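Local coordinates for heat-inducible transcription repressor hrcA homolog (Thermotoga maritima, PDB 1STZ), which represses class I heat-shock operons such as grpE-dnaK-dnaJ and groELS by binding DNA at the CIRCE element, at the interface of chains A and B. Coordinates in Å, arbitrary orientation; residue numbers count along the deposited sequence, not the author numbering. Chains: chain A/B, Heat-inducible transcription repressor hrcA homolog.

The interface of chains A and B. Residues chain A 106-109, 111; chain B 213-217.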
loop_
_atom_site.group_PDB
_atom_site.type_symbol
_atom_site.label_atom_id
_atom_site.label_comp_id
_atom_site.label_asym_id
_atom_site.label_seq_id
_atom_site.Cartn_x
_atom_site.Cartn_y
_atom_site.Cartn_z
ATOM N N GLU A 106 -3.882 3.801 6.758
ATOM C CA GLU A 106 -4.195 4.947 5.903
ATOM C C GLU A 106 -4.019 4.656 4.407
ATOM O O GLU A 106 -4.487 5.453 3.580
ATOM C CB GLU A 106 -3.360 6.164 6.279
ATOM C CG GLU A 106 -3.723 6.788 7.618
ATOM C CD GLU A 106 -2.821 7.974 7.944
ATOM O OE1 GLU A 106 -2.552 8.223 9.153
ATOM O OE2 GLU A 106 -2.361 8.656 6.978
ATOM N N THR A 107 -3.374 3.539 4.053
ATOM C CA THR A 107 -3.316 3.105 2.658
ATOM C C THR A 107 -4.644 2.593 2.133
ATOM O O THR A 107 -4.787 2.362 0.927
ATOM C CB THR A 107 -2.250 2.028 2.401
ATOM O OG1 THR A 107 -2.635 0.776 3.016
ATOM C CG2 THR A 107 -0.890 2.423 2.997
ATOM N N PHE A 108 -5.618 2.397 3.015
ATOM C CA PHE A 108 -6.914 1.948 2.551
ATOM C C PHE A 108 -7.513 3.011 1.638
ATOM O O PHE A 108 -7.565 4.191 1.971
ATOM C CB PHE A 108 -7.887 1.655 3.679
ATOM C CG PHE A 108 -9.200 1.114 3.197
ATOM C CD1 PHE A 108 -9.294 -0.174 2.719
ATOM C CD2 PHE A 108 -10.331 1.909 3.161
ATOM C CE1 PHE A 108 -10.504 -0.684 2.239
ATOM C CE2 PHE A 108 -11.563 1.392 2.682
ATOM C CZ PHE A 108 -11.637 0.102 2.232
ATOM N N LYS A 109 -7.933 2.579 0.478
ATOM C CA LYS A 109 -8.685 3.438 -0.415
ATOM C C LYS A 109 -9.769 2.631 -1.080
ATOM O O LYS A 109 -9.556 1.486 -1.494
ATOM C CB LYS A 109 -7.792 4.069 -1.475
ATOM C CG LYS A 109 -6.844 3.123 -2.160
ATOM C CD LYS A 109 -6.246 3.800 -3.409
ATOM C CE LYS A 109 -4.747 3.606 -3.512
ATOM N NZ LYS A 109 -4.223 4.028 -4.857
ATOM N N MET A 111 -10.822 4.485 -3.319
ATOM C CA MET A 111 -10.253 5.113 -4.513
ATOM C C MET A 111 -11.375 5.463 -5.463
ATOM O O MET A 111 -12.344 6.076 -4.987
ATOM C CB MET A 111 -9.065 4.310 -5.084
ATOM C CG MET A 111 -9.285 2.858 -5.494
ATOM S SD MET A 111 -7.737 2.109 -6.179
ATOM C CE MET A 111 -7.643 2.729 -7.856
ATOM N N GLY B 213 -7.071 10.045 -2.804
ATOM C CA GLY B 213 -7.791 8.793 -2.700
ATOM C C GLY B 213 -7.627 8.091 -1.356
ATOM O O GLY B 213 -8.438 7.237 -1.006
ATOM N N SER B 214 -6.568 8.419 -0.612
ATOM C CA SER B 214 -6.389 7.846 0.735
ATOM C C SER B 214 -5.564 8.775 1.609
ATOM O O SER B 214 -4.982 9.740 1.116
ATOM C CB SER B 214 -5.691 6.499 0.633
ATOM O OG SER B 214 -4.364 6.678 0.201
ATOM N N GLY B 215 -5.535 8.493 2.908
ATOM C CA GLY B 215 -4.748 9.283 3.846
ATOM C C GLY B 215 -3.266 9.155 3.549
ATOM O O GLY B 215 -2.522 10.127 3.632
ATOM N N PHE B 216 -2.843 7.959 3.167
ATOM C CA PHE B 216 -1.458 7.716 2.832
ATOM C C PHE B 216 -1.029 8.561 1.611
ATOM O O PHE B 216 -0.014 9.207 1.632
ATOM C CB PHE B 216 -1.202 6.230 2.527
ATOM C CG PHE B 216 0.191 5.972 2.026
ATOM C CD1 PHE B 216 1.255 5.937 2.908
ATOM C CD2 PHE B 216 0.447 5.839 0.681
ATOM C CE1 PHE B 216 2.534 5.741 2.454
ATOM C CE2 PHE B 216 1.720 5.627 0.234
ATOM C CZ PHE B 216 2.759 5.591 1.112
ATOM N N LEU B 217 -1.797 8.514 0.545
ATOM C CA LEU B 217 -1.455 9.281 -0.646
ATOM C C LEU B 217 -1.558 10.777 -0.353
ATOM O O LEU B 217 -0.761 11.547 -0.871
ATOM C CB LEU B 217 -2.337 8.886 -1.818
ATOM C CG LEU B 217 -2.128 7.459 -2.330
ATOM C CD1 LEU B 217 -3.197 7.096 -3.326
ATOM C CD2 LEU B 217 -0.756 7.301 -2.939
HETATM O O HOH W 1 -7.598 6.306 3.790
HETATM O O HOH W 2 -3.177 4.217 -0.496
#
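A:Glu106 O, the backbone carbonyl of the last residue of helix 103-106, accepts a hydrogen bond at 3.0 Å from B:Phe216 N at the start of helix 215-224, the donor standing above the carbonyl plane, 63° out of it. Water 1 bridges the same carbonyl, A:Phe108 O and B:Gly215 N, so two amides of the first helical turn are engaged, one directly and one through solvent. The A:Glu106 side chain runs extended alongside B:Gly215, its carboxylate OE2 3.6 Å from B:Gly215 C. B:Ser214 caps this helix: its hydroxyl OG, set between the backbone N and the carbonyl carbon (chi1 68°), accepts from B:Leu217 N at 3.2 Å and nearly straight, 170° at H. The same OG reaches water 2, which joins it to A:Thr107 O, while B:Ser214 CB packs 3.3 Å from A:Phe108 O. An alanine here would probably leave B:Leu217 N without its cap and take from water 2 the hydroxyl that links it to chain B. A:Lys109 lays its CB beside B:Gly213 O, and the chain then bends at chi3 to bring CE across B:Leu217 CD1 at 3.8 Å. At the opposite margin A:Thr107 CG2 touches the CB and ring root of B:Phe216. The patch thus docks a chain A loop on a capped helix start; it would help hold these two repressor copies together, although so asymmetric a pairing may be lattice packing and not the functional dimer.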